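Local coordinates for protein putative aminooxidase (Propionibacterium acnes, PDB 2BA9) that isomerises polyunsaturated fatty acids to conjugated products such as conjugated linoleic acid, with a bound flavin-adenine dinucleotide, at residues V283-V288 / I324-L329; E290-S295 / F355-E360; G234-H239 / D248-T253; T227-E232 / L260-A265. All blocks are in the same frame, centred on the assembly; numbering follows the deposited sequence.

How the contacts relate
Contacts 1 and 2 lie on one side of the chain's centre and contact 3 on the other, in the same region as contact 4. Contact 1 is buried and pairs two strands of the mixed seven-stranded sheet. Contact 2, at the surface, joins loops beside that sheet, and the two touch where the backbones of Leu287 and Glu360 meet. Contacts 3 and 4 are partly buried and share the small antiparallel sheet through neighbouring strands 226-230 and 236-240. Regular backbone bonds and apolar side chains dominate contact 1. A histidine and a proline carry contact 2, one valine-leucine pair and a water contact 3, and an arginine-aspartate salt bridge contact 4.

Contact 1: residues V283-V288 / I324-L329; sequences VDACLV and IITTYL
Val283 turns CG1 anti to its backbone N (chi1 -178°), which leaves CG2 beside that N and 3.8 Å from CD1 of Tyr328. The valine and the tyrosine run alongside each other. Ile324 sets CG2 anti to its own N, and this methyl packs tightly on CB of Ala285, at 3.5 Å. CD1 of Ile324 meets CD2 of Leu287. The backbones form an antiparallel ladder. Asp284 and Thr327 make one hydrogen-bonded pair, with Thr327 N to Asp284 O at 2.9 Å. Cys286 and Ile325 make the next, and Ile325 N reaches Cys286 O almost straight, at 174°. Val283-Tyr328 and Ala285-Thr326 are non-hydrogen-bonded pairs. Within its strand, Tyr328 OH hydrogen-bonds Thr326 OG1 at 2.6 Å. On the face of Asp284 and Thr327, a water hydrogen-bonds both Asp284 OD2 and Thr327 OG1, so the two polar side chains are bridged inside a buried contact. FAD touches Val283 and Tyr328, both residues of its pocket. The paired strands 277-288 and 325-330 run between strands 359-373 and 310-315 in the mixed sheet, and Val348 of helix 341-355 packs on Asp284 and Thr327.

Contact 2: residues E290-S295 / F355-E360; sequences EYPTIS and FGHPVE
His357 meets Glu290 and Pro292 just after a Schellman motif, where Gly356 leaves the end of helix 341-355. Gly356 has the positive phi (90°) of this helix end, with backbone angles that suit glycine. One hydrogen bond joins the two loops: ND1 of His357 donates to the backbone O of Glu290 at 3.0 Å. The acceptor lies in the plane of the imidazole, at its edge, while the donor stands above the carbonyl plane of Glu290. With ND1 as donor, this bond fixes the turn of the ring. The second interaction is CH-pi. CB of Pro292 lies over one face of the ring, 4.0 Å from its centroid and offset toward the rim. CD of the same proline comes close to ND1. The ring is therefore held at its edge by a carbonyl and over a face by a proline. Tyr313 of strand 310-315 touches both His357 and Pro292, which places these loops against an inner strand of the mixed sheet. Van der Waals contact completes the arrangement: CB of Glu290 lies 3.2 Å from the backbone O of Gly356 and 4.1 Å from CD of Pro358.

Contact 3: residues G234-H239 / D248-T253; sequences GKVHIH and DVLVLT
Asp248 meets Lys235 at the start of the 248-253 segment, where the two side chains extend next to each other in one direction. OD1 of Asp248 is 3.7 Å from CD of Lys235, so the carboxylate touches the aliphatic part of the lysine. The charged ends stay apart, with Lys235 NZ 5.2 Å from Asp248 OD1. The lysine chain bends at chi2 (-61°), which turns CD off the straight path. OD1 also accepts a hydrogen bond of 2.6 Å from a water, and this water donates a weak bond to the backbone O of Gly234. The strongest partner of Asp248 is Arg8, which forms a salt bridge with OD1. Val249 comes next. Its own side chain points away, but its backbone C lies 4.1 Å from CG2 of Val236. Leu250 then carries the apolar part of the contact. Its CB packs on CG2 of Val236 at 3.8 Å, and CG1 of the same valine is also close. Both methyls of Val236 face this one methylene, and the two side chains cross at about a right angle. Beyond Leu250 the segments part. Strand 249-252 runs on in the parallel sheet between strands 9-12 and 396-398, the Rossmann-type part of this flavoprotein. Strand 236-240 belongs to the small antiparallel sheet. The contact therefore joins two sheets by side chains and water, without a direct hydrogen bond between the segments. Arg8 probably balances most of the charge of Asp248, while the water solvates OD1; Lys235 NZ, farther off, would add a weaker effect.

Contact 4: residues T227-E232 / L260-A265; sequences TRITRE and LDYSDA. With FAD (flavin-adenine dinucleotide), chain D.
Ile229 bridges Ser263 through the backbone: Ile229 N donates to Tyr262 O at 2.9 Å, Asp264 N donates to Ile229 O at 3.1 Å, and the two touching stretches run 24° apart. This single bridge adds a piece of loop beside strand 226-230, the outer strand of the small antiparallel sheet. Asp264 is the centre of an inverse gamma turn. Its chi1 of 57° sets CG between the backbone N and the carbonyl carbon, on the side of Arg231. OD2 accepts the backbone N of Arg231 at 2.6 Å, on its syn side but tilted out of the carboxylate plane. OD1 takes NE at 3.0 Å and NH1 at 2.9 Å, the salt bridge of this contact. OD1 lies in the plane of the guanidinium, although the two flat groups are turned 52° against each other. NH1 also gives a weak bond to the backbone O of Asp264. Tyr262 and Ile229 lie side by side, and CD1 of the isoleucine meets the edge of the ring near CE1, at 4.1 Å. The other end of this tyrosine reaches the cofactor: OH is 3.4 Å from N6A of the FAD adenine, and Tyr262 is part of the FAD pocket. Arg231 has a second acidic partner in Glu269, and Asp264 a second basic one in Arg394. The aspartate thus receives both main-chain and side-chain donors of one arginine, which fixes the loop to the strand end. The flanking positive charges would probably favour its ionised form.

Contact 1: residues V283-V288 / I324-L329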
# COMPACT_ATOMS: atom_id res chain seq x y z
N VAL A 283 -6.56 10.82 4.87
CA VAL A 283 -6.53 11.71 3.73
C VAL A 283 -7.71 12.65 3.86
O VAL A 283 -8.81 12.22 4.21
CB VAL A 283 -6.63 10.94 2.41
CG1 VAL A 283 -6.54 11.88 1.20
CG2 VAL A 283 -5.56 9.85 2.36
N ASP A 284 -7.47 13.93 3.61
CA ASP A 284 -8.52 14.92 3.54
C ASP A 284 -8.43 15.59 2.19
O ASP A 284 -7.36 16.06 1.81
CB ASP A 284 -8.34 15.97 4.64
CG ASP A 284 -8.69 15.45 6.00
OD1 ASP A 284 -9.77 15.82 6.49
OD2 ASP A 284 -7.87 14.71 6.59
N ALA A 285 -9.55 15.63 1.48
CA ALA A 285 -9.66 16.31 0.19
C ALA A 285 -10.14 17.72 0.45
O ALA A 285 -11.22 17.91 0.99
CB ALA A 285 -10.61 15.56 -0.77
N CYS A 286 -9.32 18.70 0.07
CA CYS A 286 -9.49 20.10 0.47
C CYS A 286 -9.69 21.06 -0.70
O CYS A 286 -9.03 20.92 -1.71
CB CYS A 286 -8.26 20.58 1.26
SG CYS A 286 -7.90 19.64 2.76
N LEU A 287 -10.63 21.98 -0.56
CA LEU A 287 -10.65 23.21 -1.34
C LEU A 287 -9.80 24.18 -0.54
O LEU A 287 -9.97 24.31 0.67
CB LEU A 287 -12.07 23.75 -1.51
CG LEU A 287 -13.03 22.80 -2.22
CD1 LEU A 287 -14.43 23.42 -2.44
CD2 LEU A 287 -12.42 22.37 -3.53
N VAL A 288 -8.86 24.85 -1.21
CA VAL A 288 -7.94 25.75 -0.54
C VAL A 288 -8.11 27.18 -1.08
O VAL A 288 -8.49 27.38 -2.24
CB VAL A 288 -6.43 25.24 -0.67
CG1 VAL A 288 -6.25 23.85 -0.04
CG2 VAL A 288 -5.96 25.21 -2.11
N ILE A 324 -9.28 20.03 -6.07
CA ILE A 324 -8.94 19.36 -4.81
C ILE A 324 -7.45 19.25 -4.58
O ILE A 324 -6.68 18.88 -5.48
CB ILE A 324 -9.57 17.95 -4.74
CG1 ILE A 324 -11.10 18.03 -4.76
CG2 ILE A 324 -9.15 17.21 -3.47
CD1 ILE A 324 -11.69 18.81 -3.59
N ILE A 325 -7.05 19.57 -3.35
CA ILE A 325 -5.70 19.36 -2.85
C ILE A 325 -5.88 18.40 -1.69
O ILE A 325 -6.61 18.70 -0.74
CB ILE A 325 -5.08 20.67 -2.32
CG1 ILE A 325 -4.97 21.72 -3.43
CG2 ILE A 325 -3.75 20.39 -1.65
CD1 ILE A 325 -3.91 21.47 -4.50
N THR A 326 -5.24 17.24 -1.76
CA THR A 326 -5.39 16.25 -0.69
C THR A 326 -4.20 16.36 0.27
O THR A 326 -3.07 16.68 -0.14
CB THR A 326 -5.55 14.79 -1.23
OG1 THR A 326 -4.53 14.50 -2.20
CG2 THR A 326 -6.93 14.58 -1.87
N THR A 327 -4.48 16.12 1.55
CA THR A 327 -3.48 16.15 2.61
C THR A 327 -3.37 14.78 3.23
O THR A 327 -4.34 14.00 3.22
CB THR A 327 -3.85 17.16 3.73
OG1 THR A 327 -4.93 16.63 4.51
CG2 THR A 327 -4.23 18.53 3.17
N TYR A 328 -2.20 14.50 3.81
CA TYR A 328 -1.84 13.17 4.33
C TYR A 328 -1.18 13.28 5.70
O TYR A 328 -0.19 13.98 5.86
CB TYR A 328 -0.90 12.49 3.33
CG TYR A 328 -1.49 12.43 1.93
CD1 TYR A 328 -2.16 11.29 1.47
CD2 TYR A 328 -1.42 13.53 1.08
CE1 TYR A 328 -2.73 11.26 0.21
CE2 TYR A 328 -1.98 13.51 -0.18
CZ TYR A 328 -2.63 12.36 -0.61
OH TYR A 328 -3.19 12.34 -1.86
N LEU A 329 -1.75 12.58 6.68
CA LEU A 329 -1.17 12.50 8.03
C LEU A 329 -1.35 11.10 8.58
O LEU A 329 -2.21 10.32 8.10
CB LEU A 329 -1.82 13.51 8.99
CG LEU A 329 -3.35 13.42 9.22
CD1 LEU A 329 -3.75 12.36 10.23
CD2 LEU A 329 -3.96 14.77 9.62
O HOH W 1 -5.11 14.51 6.09

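Contact 2: residues E290-S295 / F355-E360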
# COMPACT_ATOMS: atom_id res chain seq x y z
N GLU A 290 -5.55 30.39 -1.65
CA GLU A 290 -4.11 30.38 -1.96
C GLU A 290 -3.72 28.98 -2.44
O GLU A 290 -3.20 28.15 -1.68
CB GLU A 290 -3.26 30.85 -0.77
CG GLU A 290 -2.99 32.36 -0.67
CD GLU A 290 -4.17 33.25 -1.07
OE1 GLU A 290 -4.27 33.61 -2.27
OE2 GLU A 290 -4.99 33.61 -0.18
N TYR A 291 -4.00 28.72 -3.72
CA TYR A 291 -3.72 27.43 -4.35
C TYR A 291 -2.21 27.21 -4.51
O TYR A 291 -1.51 28.05 -5.05
CB TYR A 291 -4.39 27.40 -5.72
CG TYR A 291 -4.66 26.03 -6.30
CD1 TYR A 291 -5.48 25.11 -5.63
CD2 TYR A 291 -4.16 25.66 -7.56
CE1 TYR A 291 -5.75 23.87 -6.17
CE2 TYR A 291 -4.44 24.41 -8.11
CZ TYR A 291 -5.22 23.52 -7.41
OH TYR A 291 -5.52 22.29 -7.95
N PRO A 292 -1.69 26.07 -4.02
CA PRO A 292 -0.29 25.79 -4.33
C PRO A 292 -0.04 25.68 -5.82
O PRO A 292 -0.96 25.38 -6.58
CB PRO A 292 -0.02 24.46 -3.62
CG PRO A 292 -1.33 23.97 -3.10
CD PRO A 292 -2.31 25.07 -3.12
N THR A 293 1.20 25.95 -6.23
CA THR A 293 1.62 25.80 -7.62
C THR A 293 2.44 24.52 -7.80
O THR A 293 2.93 24.23 -8.88
CB THR A 293 2.43 27.03 -8.10
OG1 THR A 293 3.32 27.47 -7.08
CG2 THR A 293 1.50 28.20 -8.43
N ILE A 294 2.57 23.76 -6.71
CA ILE A 294 3.40 22.56 -6.66
C ILE A 294 3.02 21.76 -5.39
O ILE A 294 2.48 22.33 -4.44
CB ILE A 294 4.90 22.94 -6.64
CG1 ILE A 294 5.77 21.73 -6.98
CG2 ILE A 294 5.30 23.58 -5.29
CD1 ILE A 294 7.22 22.12 -7.29
N SER A 295 3.27 20.45 -5.39
CA SER A 295 3.03 19.61 -4.18
C SER A 295 4.11 19.91 -3.13
O SER A 295 5.18 20.40 -3.44
CB SER A 295 3.01 18.12 -4.52
OG SER A 295 1.90 17.77 -5.34
N PHE A 355 1.36 26.65 6.26
CA PHE A 355 2.03 26.47 4.96
C PHE A 355 1.66 27.58 3.95
O PHE A 355 2.34 27.71 2.91
CB PHE A 355 1.74 25.09 4.33
CG PHE A 355 2.10 23.90 5.21
CD1 PHE A 355 3.06 23.99 6.21
CD2 PHE A 355 1.47 22.68 5.01
CE1 PHE A 355 3.38 22.89 7.00
CE2 PHE A 355 1.79 21.56 5.80
CZ PHE A 355 2.74 21.67 6.79
N GLY A 356 0.61 28.35 4.24
CA GLY A 356 0.15 29.43 3.36
C GLY A 356 -0.89 29.00 2.34
O GLY A 356 -1.11 29.67 1.34
N HIS A 357 -1.54 27.87 2.60
CA HIS A 357 -2.54 27.33 1.71
C HIS A 357 -3.79 27.01 2.53
O HIS A 357 -4.16 25.84 2.68
CB HIS A 357 -2.00 26.08 1.00
CG HIS A 357 -0.67 26.29 0.33
ND1 HIS A 357 -0.50 27.17 -0.72
CD2 HIS A 357 0.54 25.74 0.57
CE1 HIS A 357 0.77 27.15 -1.10
NE2 HIS A 357 1.42 26.29 -0.34
N PRO A 358 -4.41 28.05 3.13
CA PRO A 358 -5.50 27.78 4.08
C PRO A 358 -6.75 27.08 3.49
O PRO A 358 -7.16 27.37 2.36
CB PRO A 358 -5.82 29.16 4.65
CG PRO A 358 -5.16 30.16 3.76
CD PRO A 358 -4.07 29.48 3.03
N VAL A 359 -7.33 26.18 4.28
CA VAL A 359 -8.45 25.35 3.84
C VAL A 359 -9.75 26.15 3.94
O VAL A 359 -10.04 26.75 4.97
CB VAL A 359 -8.55 24.03 4.68
CG1 VAL A 359 -9.75 23.16 4.25
CG2 VAL A 359 -7.26 23.22 4.56
N GLU A 360 -10.51 26.19 2.85
CA GLU A 360 -11.87 26.71 2.91
C GLU A 360 -12.86 25.60 3.24
O GLU A 360 -13.86 25.85 3.89
CB GLU A 360 -12.28 27.33 1.58
CG GLU A 360 -11.38 28.47 1.18
CD GLU A 360 -11.69 29.01 -0.20
OE1 GLU A 360 -12.07 28.22 -1.10
OE2 GLU A 360 -11.54 30.24 -0.39

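Contact 3: residues G234-H239 / D248-T253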
# COMPACT_ATOMS: atom_id res chain seq x y z
N GLY A 234 -13.21 -30.71 3.47
CA GLY A 234 -12.37 -30.36 2.32
C GLY A 234 -12.96 -29.30 1.41
O GLY A 234 -12.52 -29.15 0.27
N LYS A 235 -13.95 -28.56 1.91
CA LYS A 235 -14.64 -27.52 1.14
C LYS A 235 -14.69 -26.20 1.89
O LYS A 235 -14.43 -26.15 3.10
CB LYS A 235 -16.07 -27.95 0.82
CG LYS A 235 -16.20 -29.28 0.13
CD LYS A 235 -15.48 -29.31 -1.21
CE LYS A 235 -15.59 -30.70 -1.85
NZ LYS A 235 -14.97 -31.75 -0.98
N VAL A 236 -15.03 -25.14 1.16
CA VAL A 236 -15.21 -23.83 1.74
C VAL A 236 -16.66 -23.41 1.61
O VAL A 236 -17.16 -23.21 0.50
CB VAL A 236 -14.34 -22.77 1.02
CG1 VAL A 236 -14.65 -21.39 1.55
CG2 VAL A 236 -12.86 -23.08 1.17
N HIS A 237 -17.35 -23.28 2.75
CA HIS A 237 -18.71 -22.77 2.73
C HIS A 237 -18.75 -21.33 3.20
O HIS A 237 -18.31 -21.03 4.31
CB HIS A 237 -19.67 -23.63 3.54
CG HIS A 237 -21.06 -23.66 2.96
ND1 HIS A 237 -21.71 -24.83 2.65
CD2 HIS A 237 -21.89 -22.65 2.60
CE1 HIS A 237 -22.90 -24.55 2.14
NE2 HIS A 237 -23.03 -23.23 2.10
N ILE A 238 -19.29 -20.47 2.34
CA ILE A 238 -19.37 -19.04 2.58
C ILE A 238 -20.82 -18.71 2.83
O ILE A 238 -21.67 -19.14 2.07
CB ILE A 238 -18.89 -18.22 1.36
CG1 ILE A 238 -17.43 -18.55 1.01
CG2 ILE A 238 -19.03 -16.73 1.61
CD1 ILE A 238 -17.26 -19.85 0.23
N HIS A 239 -21.09 -17.94 3.88
CA HIS A 239 -22.44 -17.49 4.22
C HIS A 239 -22.53 -15.97 4.17
O HIS A 239 -21.76 -15.28 4.82
CB HIS A 239 -22.84 -17.97 5.61
CG HIS A 239 -22.59 -19.43 5.84
ND1 HIS A 239 -23.56 -20.39 5.64
CD2 HIS A 239 -21.48 -20.09 6.23
CE1 HIS A 239 -23.05 -21.58 5.90
NE2 HIS A 239 -21.79 -21.43 6.27
N ASP A 248 -14.53 -24.73 -3.52
CA ASP A 248 -13.46 -25.71 -3.33
C ASP A 248 -12.24 -25.06 -2.71
O ASP A 248 -11.57 -25.66 -1.88
CB ASP A 248 -13.08 -26.34 -4.66
CG ASP A 248 -14.19 -27.16 -5.25
OD1 ASP A 248 -14.70 -28.05 -4.56
OD2 ASP A 248 -14.57 -26.92 -6.41
N VAL A 249 -11.97 -23.83 -3.14
CA VAL A 249 -10.77 -23.10 -2.73
C VAL A 249 -11.12 -21.66 -2.31
O VAL A 249 -12.02 -21.02 -2.88
CB VAL A 249 -9.74 -23.09 -3.87
CG1 VAL A 249 -8.43 -22.46 -3.43
CG2 VAL A 249 -9.50 -24.49 -4.37
N LEU A 250 -10.43 -21.18 -1.28
CA LEU A 250 -10.57 -19.82 -0.78
C LEU A 250 -9.27 -19.03 -0.95
O LEU A 250 -8.21 -19.51 -0.55
CB LEU A 250 -10.93 -19.86 0.70
CG LEU A 250 -11.27 -18.52 1.37
CD1 LEU A 250 -12.46 -17.86 0.69
CD2 LEU A 250 -11.53 -18.73 2.87
N VAL A 251 -9.37 -17.83 -1.51
CA VAL A 251 -8.22 -16.94 -1.68
C VAL A 251 -8.51 -15.59 -1.03
O VAL A 251 -9.42 -14.87 -1.45
CB VAL A 251 -7.82 -16.79 -3.17
CG1 VAL A 251 -6.64 -15.84 -3.33
CG2 VAL A 251 -7.49 -18.16 -3.75
N LEU A 252 -7.73 -15.27 0.01
CA LEU A 252 -7.95 -14.09 0.84
C LEU A 252 -7.05 -12.97 0.41
O LEU A 252 -5.83 -13.11 0.48
CB LEU A 252 -7.64 -14.42 2.30
CG LEU A 252 -8.43 -15.53 3.00
CD1 LEU A 252 -7.85 -15.79 4.39
CD2 LEU A 252 -9.90 -15.18 3.08
N THR A 253 -7.64 -11.85 -0.01
CA THR A 253 -6.90 -10.61 -0.26
C THR A 253 -7.37 -9.51 0.70
O THR A 253 -7.12 -8.33 0.46
CB THR A 253 -7.05 -10.12 -1.74
OG1 THR A 253 -8.38 -9.63 -1.97
CG2 THR A 253 -6.73 -11.23 -2.72
O HOH W 2 -13.06 -29.53 -3.16

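Contact 4: residues T227-E232 / L260-A265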
# COMPACT_ATOMS: atom_id res chain seq x y z
N THR A 227 -20.96 -13.14 6.34
CA THR A 227 -21.14 -13.24 7.78
C THR A 227 -20.44 -14.44 8.39
O THR A 227 -20.16 -14.45 9.59
CB THR A 227 -22.63 -13.30 8.12
OG1 THR A 227 -23.20 -14.47 7.52
CG2 THR A 227 -23.35 -12.05 7.60
N ARG A 228 -20.13 -15.44 7.56
CA ARG A 228 -19.54 -16.69 8.05
C ARG A 228 -18.80 -17.45 6.94
O ARG A 228 -19.31 -17.60 5.84
CB ARG A 228 -20.64 -17.57 8.65
CG ARG A 228 -20.15 -18.69 9.57
CD ARG A 228 -21.21 -19.10 10.59
NE ARG A 228 -21.91 -17.94 11.16
CZ ARG A 228 -23.20 -17.62 10.95
NH1 ARG A 228 -24.00 -18.38 10.20
NH2 ARG A 228 -23.69 -16.52 11.52
N ILE A 229 -17.58 -17.90 7.25
CA ILE A 229 -16.86 -18.87 6.41
C ILE A 229 -16.41 -20.03 7.29
O ILE A 229 -15.74 -19.82 8.31
CB ILE A 229 -15.63 -18.27 5.69
CG1 ILE A 229 -16.05 -17.15 4.73
CG2 ILE A 229 -14.86 -19.37 4.95
CD1 ILE A 229 -14.90 -16.47 4.01
N THR A 230 -16.81 -21.24 6.90
CA THR A 230 -16.39 -22.48 7.56
C THR A 230 -15.77 -23.42 6.52
O THR A 230 -16.17 -23.43 5.35
CB THR A 230 -17.58 -23.17 8.24
OG1 THR A 230 -18.61 -23.43 7.28
CG2 THR A 230 -18.13 -22.30 9.36
N ARG A 231 -14.80 -24.21 6.96
CA ARG A 231 -13.99 -24.99 6.03
C ARG A 231 -13.86 -26.43 6.48
O ARG A 231 -12.80 -26.85 6.94
CB ARG A 231 -12.61 -24.35 5.87
CG ARG A 231 -12.63 -23.06 5.09
CD ARG A 231 -11.43 -22.21 5.42
NE ARG A 231 -11.42 -21.79 6.83
CZ ARG A 231 -10.35 -21.31 7.47
NH1 ARG A 231 -10.45 -20.95 8.74
NH2 ARG A 231 -9.18 -21.19 6.85
N GLU A 232 -14.93 -27.19 6.32
CA GLU A 232 -14.95 -28.59 6.71
C GLU A 232 -15.08 -29.50 5.49
O GLU A 232 -15.40 -29.04 4.40
CB GLU A 232 -16.11 -28.87 7.68
CG GLU A 232 -16.52 -27.70 8.56
CD GLU A 232 -17.74 -26.97 8.00
OE1 GLU A 232 -17.58 -26.09 7.11
OE2 GLU A 232 -18.87 -27.28 8.44
N LEU A 260 -10.49 -13.40 11.07
CA LEU A 260 -10.63 -14.20 12.28
C LEU A 260 -12.02 -14.09 12.87
O LEU A 260 -12.55 -15.07 13.41
CB LEU A 260 -9.62 -13.75 13.34
CG LEU A 260 -8.13 -13.96 13.09
CD1 LEU A 260 -7.34 -13.36 14.25
CD2 LEU A 260 -7.82 -15.45 12.91
N ASP A 261 -12.60 -12.90 12.77
CA ASP A 261 -13.88 -12.61 13.42
C ASP A 261 -15.11 -13.21 12.72
O ASP A 261 -16.20 -13.18 13.29
CB ASP A 261 -14.09 -11.09 13.54
CG ASP A 261 -13.05 -10.41 14.42
OD1 ASP A 261 -12.37 -11.09 15.23
OD2 ASP A 261 -12.91 -9.17 14.30
N TYR A 262 -14.96 -13.73 11.50
CA TYR A 262 -16.09 -14.34 10.78
C TYR A 262 -15.78 -15.70 10.13
O TYR A 262 -16.45 -16.14 9.19
CB TYR A 262 -16.67 -13.35 9.75
CG TYR A 262 -15.71 -12.91 8.66
CD1 TYR A 262 -15.57 -13.64 7.49
CD2 TYR A 262 -14.98 -11.74 8.80
CE1 TYR A 262 -14.71 -13.22 6.49
CE2 TYR A 262 -14.12 -11.31 7.81
CZ TYR A 262 -13.99 -12.05 6.65
OH TYR A 262 -13.12 -11.63 5.66
N SER A 263 -14.76 -16.37 10.66
CA SER A 263 -14.32 -17.65 10.14
C SER A 263 -14.14 -18.62 11.27
O SER A 263 -14.08 -18.23 12.44
CB SER A 263 -13.00 -17.49 9.39
OG SER A 263 -11.97 -17.11 10.27
N ASP A 264 -14.06 -19.90 10.91
CA ASP A 264 -13.62 -20.98 11.82
C ASP A 264 -12.09 -21.00 11.86
O ASP A 264 -11.45 -22.02 11.59
CB ASP A 264 -14.16 -22.34 11.35
CG ASP A 264 -13.76 -22.69 9.92
OD1 ASP A 264 -13.19 -21.83 9.22
OD2 ASP A 264 -14.03 -23.81 9.46
N ALA A 265 -11.50 -19.85 12.17
CA ALA A 265 -10.05 -19.70 12.19
C ALA A 265 -9.42 -20.75 13.11
O ALA A 265 -9.92 -20.99 14.22
CB ALA A 265 -9.66 -18.30 12.65
PA FAD D . -7.21 -2.92 -0.81
O1A FAD D . -6.78 -1.93 -1.85
O2A FAD D . -7.43 -2.38 0.59
O5B FAD D . -8.60 -3.57 -1.26
C5B FAD D . -9.15 -4.57 -0.44
C4B FAD D . -10.56 -4.89 -0.89
O4B FAD D . -11.08 -5.93 -0.07
C3B FAD D . -11.49 -3.68 -0.78
O3B FAD D . -12.14 -3.46 -2.01
C2B FAD D . -12.43 -4.05 0.34
O2B FAD D . -13.70 -3.40 0.24
C1B FAD D . -12.40 -5.59 0.27
N9A FAD D . -12.81 -6.17 1.56
C8A FAD D . -12.29 -5.90 2.81
N7A FAD D . -12.98 -6.63 3.74
C5A FAD D . -13.93 -7.36 3.09
C6A FAD D . -14.92 -8.26 3.53
N6A FAD D . -14.80 -8.83 4.77
N1A FAD D . -15.73 -8.87 2.59
C2A FAD D . -15.63 -8.57 1.24
N3A FAD D . -14.65 -7.67 0.82
C4A FAD D . -13.83 -7.06 1.72
N1 FAD D . 0.13 2.15 -3.81
C2 FAD D . 1.13 2.31 -4.75
O2 FAD D . 1.52 1.35 -5.41
N3 FAD D . 1.72 3.55 -4.92
C4 FAD D . 1.29 4.63 -4.17
O4 FAD D . 1.83 5.73 -4.36
C4X FAD D . 0.27 4.47 -3.23
N5 FAD D . -0.17 5.52 -2.45
C5X FAD D . -1.29 5.41 -1.64
C6 FAD D . -1.79 6.53 -0.98
C7 FAD D . -2.94 6.41 -0.19
C7M FAD D . -3.47 7.63 0.49
C8 FAD D . -3.57 5.17 -0.07
C8M FAD D . -4.80 4.99 0.76
C9 FAD D . -3.05 4.06 -0.73
C9A FAD D . -1.90 4.16 -1.52
N10 FAD D . -1.35 3.05 -2.18
C10 FAD D . -0.32 3.22 -3.08
C1' FAD D . -1.60 1.66 -1.69
C2' FAD D . -2.54 0.90 -2.62
O2' FAD D . -3.70 1.66 -2.95
C3' FAD D . -2.92 -0.39 -1.92
O3' FAD D . -1.73 -1.05 -1.48
C4' FAD D . -3.74 -1.29 -2.83
O4' FAD D . -5.04 -0.76 -3.05
C5' FAD D . -3.80 -2.68 -2.21
O5' FAD D . -4.78 -3.45 -2.85
P FAD D . -5.44 -4.71 -2.08
O1P FAD D . -6.52 -5.35 -2.95
O2P FAD D . -4.35 -5.67 -1.74
O3P FAD D . -6.15 -4.12 -0.77